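Local coordinates for protein peptidase (Yersinia bercovieri, PDB 5NYW) that is of unknown function but, as an ancestral beta-subunit (Anbu) of the proteasome family of Ntn hydrolases, assembles into multimers and may act as a peptidase, at residues Tyr2-Arg7 and Tyr145-Glu150; Leu8-Ala13 and Thr166-Ala171; Gly117-Gly122 and Pro199-Ser204. One frame throughout, in Å; residues are numbered along the deposited sequence.

The first halves of all three contacts come before the second halves along the chain (2-7, 8-13, 117-122, then 145-150, 166-171, 199-204), so every pair of contacts crosses. Contact 1 lies near the centre of the chain, and contact 2 about 14 Å from it between centres, farther along the same sheet, where strands 2-7 and 11-23 are neighbours. Contact 2 sets helix 168-185 against that sheet. Contact 3, about 13 Å from contact 2 and 19 Å from contact 1 between centres, ties the loop after strand 193-199 to strand 112-120 of the other sheet. Together they join strand to strand, helix to sheet and sheet to sheet in the layered Ntn-hydrolase fold.

Contact 1. Residues Tyr2-Arg7 and Tyr145-Glu150; sequences YCVAMR and YFQIGE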
loop_
_atom_site.group_PDB
_atom_site.type_symbol
_atom_site.label_atom_id
_atom_site.label_comp_id
_atom_site.label_asym_id
_atom_site.label_seq_id
_atom_site.Cartn_x
_atom_site.Cartn_y
_atom_site.Cartn_z
ATOM N N TYR L 2 25.574 10.178 33.172
ATOM C CA TYR L 2 25.944 8.813 33.510
ATOM C C TYR L 2 25.085 8.314 34.694
ATOM O O TYR L 2 25.023 8.941 35.751
ATOM C CB TYR L 2 27.447 8.737 33.834
ATOM C CG TYR L 2 27.891 7.420 34.419
ATOM C CD1 TYR L 2 27.432 6.222 33.894
ATOM C CD2 TYR L 2 28.773 7.370 35.486
ATOM C CE1 TYR L 2 27.816 5.023 34.417
ATOM C CE2 TYR L 2 29.177 6.159 36.016
ATOM C CZ TYR L 2 28.691 4.986 35.476
ATOM O OH TYR L 2 29.073 3.758 35.979
ATOM N N CYS L 3 24.394 7.198 34.493
ATOM C CA CYS L 3 23.591 6.594 35.547
ATOM C C CYS L 3 23.913 5.113 35.689
ATOM O O CYS L 3 24.170 4.432 34.704
ATOM C CB CYS L 3 22.091 6.777 35.271
ATOM S SG CYS L 3 21.522 8.498 35.004
ATOM N N VAL L 4 23.924 4.617 36.921
ATOM C CA VAL L 4 24.144 3.193 37.142
ATOM C C VAL L 4 23.162 2.692 38.197
ATOM O O VAL L 4 22.809 3.410 39.133
ATOM C CB VAL L 4 25.631 2.873 37.558
ATOM C CG1 VAL L 4 26.064 3.644 38.811
ATOM C CG2 VAL L 4 25.844 1.360 37.745
ATOM N N ALA L 5 22.700 1.463 38.019
ATOM C CA ALA L 5 21.837 0.838 39.003
ATOM C C ALA L 5 22.290 -0.591 39.199
ATOM O O ALA L 5 22.620 -1.274 38.242
ATOM C CB ALA L 5 20.386 0.900 38.561
ATOM N N MET L 6 22.288 -1.038 40.444
ATOM C CA MET L 6 22.758 -2.364 40.795
ATOM C C MET L 6 21.694 -3.137 41.567
ATOM O O MET L 6 21.104 -2.608 42.513
ATOM C CB MET L 6 24.036 -2.272 41.636
ATOM C CG MET L 6 25.172 -1.526 40.978
ATOM S SD MET L 6 26.450 -1.022 42.148
ATOM C CE MET L 6 27.721 -0.393 41.055
ATOM N N ARG L 7 21.424 -4.368 41.140
ATOM C CA ARG L 7 20.518 -5.252 41.870
ATOM C C ARG L 7 21.272 -6.382 42.557
ATOM O O ARG L 7 21.791 -7.278 41.893
ATOM C CB ARG L 7 19.457 -5.834 40.940
ATOM C CG ARG L 7 18.521 -6.840 41.595
ATOM C CD ARG L 7 17.602 -7.449 40.549
ATOM N NE ARG L 7 16.807 -8.569 41.057
ATOM C CZ ARG L 7 17.138 -9.852 40.929
ATOM N NH1 ARG L 7 16.341 -10.782 41.422
ATOM N NH2 ARG L 7 18.256 -10.206 40.299
ATOM N N TYR L 145 23.760 -5.478 37.096
ATOM C CA TYR L 145 23.771 -4.010 36.989
ATOM C C TYR L 145 23.531 -3.531 35.537
ATOM O O TYR L 145 23.791 -4.279 34.588
ATOM C CB TYR L 145 25.113 -3.436 37.496
ATOM C CG TYR L 145 26.252 -3.664 36.521
ATOM C CD1 TYR L 145 26.951 -4.870 36.509
ATOM C CD2 TYR L 145 26.596 -2.690 35.567
ATOM C CE1 TYR L 145 27.989 -5.100 35.601
ATOM C CE2 TYR L 145 27.628 -2.910 34.650
ATOM C CZ TYR L 145 28.333 -4.117 34.674
ATOM O OH TYR L 145 29.372 -4.350 33.774
ATOM N N PHE L 146 23.082 -2.278 35.379
ATOM C CA PHE L 146 22.924 -1.641 34.059
ATOM C C PHE L 146 23.567 -0.267 34.052
ATOM O O PHE L 146 23.559 0.425 35.066
ATOM C CB PHE L 146 21.449 -1.474 33.686
ATOM C CG PHE L 146 20.752 -2.747 33.378
ATOM C CD1 PHE L 146 21.338 -3.692 32.565
ATOM C CD2 PHE L 146 19.493 -3.004 33.910
ATOM C CE1 PHE L 146 20.674 -4.890 32.281
ATOM C CE2 PHE L 146 18.829 -4.187 33.635
ATOM C CZ PHE L 146 19.419 -5.136 32.819
ATOM N N GLN L 147 24.101 0.154 32.914
ATOM C CA GLN L 147 24.566 1.531 32.806
ATOM C C GLN L 147 23.891 2.218 31.613
ATOM O O GLN L 147 23.699 1.601 30.566
ATOM C CB GLN L 147 26.083 1.590 32.632
ATOM C CG GLN L 147 26.909 0.746 33.580
ATOM C CD GLN L 147 28.382 0.768 33.173
ATOM O OE1 GLN L 147 28.783 0.043 32.265
ATOM N NE2 GLN L 147 29.192 1.583 33.849
ATOM N N ILE L 148 23.574 3.503 31.752
ATOM C CA ILE L 148 23.151 4.322 30.611
ATOM C C ILE L 148 23.983 5.623 30.583
ATOM O O ILE L 148 24.567 6.018 31.602
ATOM C CB ILE L 148 21.624 4.636 30.660
ATOM C CG1 ILE L 148 21.224 5.340 31.962
ATOM C CG2 ILE L 148 20.815 3.339 30.499
ATOM C CD1 ILE L 148 19.706 5.673 32.063
ATOM N N GLY L 149 24.055 6.274 29.420
ATOM C CA GLY L 149 24.882 7.458 29.260
ATOM C C GLY L 149 26.344 7.115 29.009
ATOM O O GLY L 149 26.652 6.078 28.413
ATOM N N GLU L 150 27.245 7.979 29.475
ATOM C CA GLU L 150 28.681 7.765 29.288
ATOM C C GLU L 150 29.198 6.734 30.276
ATOM O O GLU L 150 29.618 7.077 31.377
ATOM C CB GLU L 150 29.455 9.069 29.453
ATOM C CG GLU L 150 29.426 9.993 28.238
ATOM C CD GLU L 150 30.077 9.406 26.979
ATOM O OE1 GLU L 150 30.989 8.565 27.084
ATOM O OE2 GLU L 150 29.676 9.808 25.869
#
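Tyr145 opens strand 145-149, which runs antiparallel to strand 2-7 (171° between the axes). Its non-hydrogen-bonded pair with Met6 brings Tyr145 CB to 4.0 Å from Met6 CG, while its ring leads away from strand 2-7 and its hydroxyl hydrogen-bonds Asp159 and Lys155 of helix 155-161. A tyrosine suits this place, apolar near the sheet and polar at its tip. Phe146 pairs with Ala5 through two backbone bonds, Phe146 N to Ala5 O at 3.1 Å and Ala5 N to Phe146 O at 3.2 Å; the small Ala5 and the large ring share the face that also bears Cys3 and Ile148. Gln147, opposite Val4, returns to the face of Met6. With CG anti to its carbonyl carbon (chi1 -48°) and the chain extended, it carries the amide to Tyr2, where Gln147 NE2 donates to Tyr2 OH over 3.0 Å. The hydroxyl lies almost in the amide plane, although ring and amide planes stand 75° apart, and Ser178 grips the same oxygen. Ile148 makes the second hydrogen-bonded pair: Cys3 N reaches Ile148 O in a nearly straight bond of 3.1 Å, and Ile148 N answers to Cys3 O. Ile148 CG1, in the crowded position between N and the carbonyl carbon, packs 3.7 Å from Cys3 CB. Backbone angles at Gly149 would press a CB on the preceding carbonyl oxygen, which calls for glycine; Tyr2 CA also lies close. Past it, Glu150 O approaches Tyr2 CD1 at 3.4 Å, while the backbone of Glu150 bonds Thr1 and its OE1 bridges to Lys152 of a neighbouring subunit. Four backbone bonds fix the strand register, and the doubly gripped, buried hydroxyl probably holds the Tyr2 ring in its orientation, beside Thr1, the nucleophile's position in proteasome beta-subunits.

Contact 2. Residues Leu8-Ala13 and Thr166-Ala171; sequences LSSGLA and TPLDQA. Unlike the reference sequence in segment 8-13: Ala13 (reference Val).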
loop_
_atom_site.group_PDB
_atom_site.type_symbol
_atom_site.label_atom_id
_atom_site.label_comp_id
_atom_site.label_asym_id
_atom_site.label_seq_id
_atom_site.Cartn_x
_atom_site.Cartn_y
_atom_site.Cartn_z
ATOM N N LEU L 8 21.279 -6.357 43.887
ATOM C CA LEU L 8 22.011 -7.324 44.697
ATOM C C LEU L 8 21.031 -8.133 45.518
ATOM O O LEU L 8 19.839 -7.843 45.501
ATOM C CB LEU L 8 23.000 -6.622 45.616
ATOM C CG LEU L 8 23.754 -5.486 44.941
ATOM C CD1 LEU L 8 24.072 -4.432 45.969
ATOM C CD2 LEU L 8 25.009 -6.017 44.263
ATOM N N SER L 9 21.526 -9.153 46.213
ATOM C CA SER L 9 20.661 -10.002 47.025
ATOM C C SER L 9 19.980 -9.236 48.162
ATOM O O SER L 9 18.839 -9.540 48.528
ATOM C CB SER L 9 21.447 -11.193 47.579
ATOM O OG SER L 9 22.577 -10.767 48.310
ATOM N N SER L 10 20.686 -8.259 48.727
ATOM C CA SER L 10 20.194 -7.517 49.890
ATOM C C SER L 10 19.501 -6.182 49.574
ATOM O O SER L 10 18.962 -5.541 50.474
ATOM C CB SER L 10 21.352 -7.279 50.870
ATOM O OG SER L 10 22.501 -6.785 50.208
ATOM N N GLY L 11 19.525 -5.756 48.315
ATOM C CA GLY L 11 18.917 -4.491 47.923
ATOM C C GLY L 11 19.394 -3.908 46.595
ATOM O O GLY L 11 20.105 -4.560 45.826
ATOM N N LEU L 12 19.038 -2.651 46.353
ATOM C CA LEU L 12 19.427 -1.956 45.133
ATOM C C LEU L 12 20.275 -0.724 45.434
ATOM O O LEU L 12 20.080 -0.059 46.455
ATOM C CB LEU L 12 18.190 -1.541 44.335
ATOM C CG LEU L 12 17.342 -2.568 43.595
ATOM C CD1 LEU L 12 15.909 -2.305 43.867
ATOM C CD2 LEU L 12 17.594 -2.358 42.124
ATOM N N ALA L 13 21.227 -0.440 44.548
ATOM C CA ALA L 13 22.020 0.783 44.633
ATOM C C ALA L 13 21.877 1.589 43.340
ATOM O O ALA L 13 21.944 1.035 42.241
ATOM C CB ALA L 13 23.510 0.458 44.920
ATOM N N THR L 166 27.522 -8.878 46.612
ATOM C CA THR L 166 28.179 -7.725 47.213
ATOM C C THR L 166 27.194 -7.026 48.132
ATOM O O THR L 166 26.086 -6.702 47.722
ATOM C CB THR L 166 28.679 -6.703 46.135
ATOM O OG1 THR L 166 29.626 -7.322 45.259
ATOM C CG2 THR L 166 29.328 -5.475 46.775
ATOM N N PRO L 167 27.592 -6.783 49.380
ATOM C CA PRO L 167 26.746 -6.034 50.319
ATOM C C PRO L 167 26.478 -4.606 49.825
ATOM O O PRO L 167 27.298 -4.071 49.074
ATOM C CB PRO L 167 27.566 -6.031 51.616
ATOM C CG PRO L 167 28.933 -6.473 51.235
ATOM C CD PRO L 167 28.788 -7.338 50.027
ATOM N N LEU L 168 25.343 -4.023 50.212
ATOM C CA LEU L 168 24.938 -2.705 49.722
ATOM C C LEU L 168 25.970 -1.590 49.871
ATOM O O LEU L 168 26.154 -0.810 48.938
ATOM C CB LEU L 168 23.638 -2.248 50.385
ATOM C CG LEU L 168 22.329 -2.582 49.668
ATOM C CD1 LEU L 168 22.369 -3.955 49.049
ATOM C CD2 LEU L 168 21.145 -2.443 50.611
ATOM N N ASP L 169 26.629 -1.481 51.022
ATOM C CA ASP L 169 27.570 -0.373 51.203
ATOM C C ASP L 169 28.737 -0.470 50.230
ATOM O O ASP L 169 29.199 0.546 49.709
ATOM C CB ASP L 169 28.078 -0.307 52.633
ATOM C CG ASP L 169 27.065 0.296 53.568
ATOM O OD1 ASP L 169 25.932 0.569 53.114
ATOM O OD2 ASP L 169 27.405 0.513 54.750
ATOM N N GLN L 170 29.179 -1.691 49.952
ATOM C CA GLN L 170 30.256 -1.880 49.003
ATOM C C GLN L 170 29.778 -1.595 47.580
ATOM O O GLN L 170 30.562 -1.146 46.739
ATOM C CB GLN L 170 30.818 -3.297 49.090
ATOM C CG GLN L 170 31.546 -3.627 50.371
ATOM C CD GLN L 170 32.281 -4.949 50.255
ATOM O OE1 GLN L 170 32.083 -5.699 49.298
ATOM N NE2 GLN L 170 33.150 -5.233 51.218
ATOM N N ALA L 171 28.509 -1.882 47.296
ATOM C CA ALA L 171 27.940 -1.564 45.984
ATOM C C ALA L 171 27.885 -0.063 45.743
ATOM O O ALA L 171 28.233 0.431 44.673
ATOM C CB ALA L 171 26.575 -2.151 45.853
#
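Gly11 O is held by one hydrogen bond, from Leu8 N at 2.9 Å, and this bond closes the hairpin turn between strands 2-7 and 11-23. Ser9 and Ser10 occupy its corners with type I turn backbone angles, and Gly11 follows at phi 161°, a value for which glycine is suited; a CB there would also run into Leu168 CD2. Across the gap, Pro167 stands at the N-cap position of helix 168-185, and its carbonyl oxygen takes the first-turn bond from Ala171 N (3.1 Å). No hydrogen bond joins the two segments, so apolar contact carries the interface. Leu8, with CG anti to its carbonyl carbon, lays CD1 3.4 Å from Ala171 CB and 3.6 Å from Leu168 CD1, its two methyls also meeting the Thr166 carbonyl oxygen. Leu168 brings CD1 up to the turn, 3.4 Å from Gly11 N, with Ser10 OG beside the same methyl, while CD2 lies over Gly11 CA. A branched leucine can fill this space from the helix because glycine has no side chain. Deeper along the strand, the methyl Ala13 CB (a residue differing from the reference sequence) faces Ala171 CB at 4.1 Å. Thr166 OG1 is hydrogen-bonded to Ser163 N before the helix. Such packing of a helix start over a beta hairpin belongs to the helix-on-sheet layering of the Ntn-hydrolase fold.

Contact 3. Residues Gly117-Gly122 and Pro199-Ser204; sequences GGQIKG and PLDSFS
Gln119 and Phe203 bury almost equal areas here, with Lys121 a distant third. Gln119 projects from strand 112-120 with CG anti to the backbone N (chi1 -168°) and the chain extended, so that its amide arrives at the turn 199-202. There it makes a two-point grip: Asp201 N donates to Gln119 OE1 at 2.9 Å, in the carbonyl plane on a lone pair, and Gln119 NE2 donates to Asp201 OD1 at 2.8 Å, meeting the oxygen from above the carboxylate plane. An amide, with one acceptor and one donor side by side, suits this pairing. Leu200 CD1 rests 3.4 Å from Gln119 NE2, bounding the amide.

Phe203 brings its ring edge in against the strand end. Phe203 CE1 lies 3.5 Å from Gln119 O, in the ring plane, and Phe203 CZ 3.3 Å from Lys121 CA, while Gln119 OE1 sits over one ring face toward the rim. Lys121 CB and CG lie against the CZ/CE2 rim of Phe203, the two side chains roughly at right angles, with Lys121 CB 3.5 Å from Phe203 CZ.

The turn itself is braced from within, since Pro199 O accepts from both Ser202 N and Ser202 OG. With OE1 accepting from Asp201 N and Tyr198 OH, and NE2 donating to Asp201 OD1 and Glu123 O, the buried amide is probably fixed in rotation, so polar bonds and ring packing together fasten loop to strand.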
loop_
_atom_site.group_PDB
_atom_site.type_symbol
_atom_site.label_atom_id
_atom_site.label_comp_id
_atom_site.label_asym_id
_atom_site.label_seq_id
_atom_site.Cartn_x
_atom_site.Cartn_y
_atom_site.Cartn_z
ATOM N N GLY L 117 14.087 0.606 38.669
ATOM C CA GLY L 117 14.422 -0.376 39.677
ATOM C C GLY L 117 13.637 -0.166 40.942
ATOM O O GLY L 117 13.202 0.943 41.237
ATOM N N GLY L 118 13.460 -1.227 41.710
ATOM C CA GLY L 118 12.783 -1.075 42.976
ATOM C C GLY L 118 12.027 -2.295 43.426
ATOM O O GLY L 118 12.333 -3.433 43.021
ATOM N N GLN L 119 11.011 -2.050 44.249
ATOM C CA GLN L 119 10.236 -3.144 44.809
ATOM C C GLN L 119 8.794 -2.716 44.980
ATOM O O GLN L 119 8.519 -1.610 45.457
ATOM C CB GLN L 119 10.821 -3.576 46.153
ATOM C CG GLN L 119 10.279 -4.879 46.681
ATOM C CD GLN L 119 10.927 -5.284 47.994
ATOM O OE1 GLN L 119 11.502 -4.448 48.693
ATOM N NE2 GLN L 119 10.867 -6.579 48.319
ATOM N N ILE L 120 7.886 -3.592 44.560
ATOM C CA ILE L 120 6.458 -3.466 44.858
ATOM C C ILE L 120 6.101 -4.585 45.832
ATOM O O ILE L 120 6.430 -5.746 45.579
ATOM C CB ILE L 120 5.615 -3.574 43.594
ATOM C CG1 ILE L 120 5.891 -2.384 42.676
ATOM C CG2 ILE L 120 4.145 -3.637 43.944
ATOM C CD1 ILE L 120 5.258 -2.520 41.327
ATOM N N LYS L 121 5.434 -4.251 46.935
ATOM C CA LYS L 121 5.224 -5.246 47.991
ATOM C C LYS L 121 4.561 -6.506 47.471
ATOM O O LYS L 121 3.584 -6.452 46.738
ATOM C CB LYS L 121 4.430 -4.668 49.166
ATOM C CG LYS L 121 4.517 -5.558 50.413
ATOM C CD LYS L 121 3.854 -4.938 51.643
ATOM C CE LYS L 121 4.074 -5.802 52.889
ATOM N NZ LYS L 121 3.519 -5.193 54.142
ATOM N N GLY L 122 5.122 -7.646 47.856
ATOM C CA GLY L 122 4.663 -8.928 47.371
ATOM C C GLY L 122 5.633 -9.546 46.387
ATOM O O GLY L 122 5.418 -10.659 45.903
ATOM N N PRO L 199 17.338 -0.714 50.694
ATOM C CA PRO L 199 17.396 -2.054 51.301
ATOM C C PRO L 199 16.134 -2.904 51.053
ATOM O O PRO L 199 15.014 -2.386 51.024
ATOM C CB PRO L 199 17.593 -1.756 52.792
ATOM C CG PRO L 199 17.123 -0.357 52.988
ATOM C CD PRO L 199 17.314 0.370 51.692
ATOM N N LEU L 200 16.342 -4.200 50.832
ATOM C CA LEU L 200 15.263 -5.147 50.593
ATOM C C LEU L 200 14.157 -5.048 51.643
ATOM O O LEU L 200 14.416 -4.955 52.839
ATOM C CB LEU L 200 15.817 -6.579 50.536
ATOM C CG LEU L 200 14.810 -7.738 50.462
ATOM C CD1 LEU L 200 13.992 -7.674 49.183
ATOM C CD2 LEU L 200 15.520 -9.093 50.591
ATOM N N ASP L 201 12.923 -5.021 51.156
ATOM C CA ASP L 201 11.713 -5.031 51.978
ATOM C C ASP L 201 11.554 -3.796 52.879
ATOM O O ASP L 201 10.688 -3.775 53.745
ATOM C CB ASP L 201 11.629 -6.301 52.838
ATOM C CG ASP L 201 11.433 -7.561 52.011
ATOM O OD1 ASP L 201 10.779 -7.481 50.954
ATOM O OD2 ASP L 201 11.845 -8.655 52.466
ATOM N N SER L 202 12.369 -2.768 52.677
ATOM C CA SER L 202 12.269 -1.571 53.507
ATOM C C SER L 202 11.187 -0.612 53.022
ATOM O O SER L 202 10.570 0.083 53.824
ATOM C CB SER L 202 13.597 -0.813 53.542
ATOM O OG SER L 202 13.810 -0.125 52.320
ATOM N N PHE L 203 10.995 -0.555 51.704
ATOM C CA PHE L 203 10.090 0.408 51.074
ATOM C C PHE L 203 10.376 1.805 51.574
ATOM O O PHE L 203 9.468 2.593 51.866
ATOM C CB PHE L 203 8.626 0.015 51.269
ATOM C CG PHE L 203 8.299 -1.312 50.660
ATOM C CD1 PHE L 203 8.209 -1.437 49.279
ATOM C CD2 PHE L 203 8.115 -2.436 51.449
ATOM C CE1 PHE L 203 7.918 -2.658 48.702
ATOM C CE2 PHE L 203 7.839 -3.658 50.873
ATOM C CZ PHE L 203 7.748 -3.767 49.500
ATOM N N SER L 204 11.669 2.089 51.670
ATOM C CA SER L 204 12.127 3.363 52.177
ATOM C C SER L 204 12.935 4.143 51.148
ATOM O O SER L 204 13.687 3.569 50.360
ATOM C CB SER L 204 12.970 3.140 53.430
ATOM O OG SER L 204 13.708 4.300 53.749
#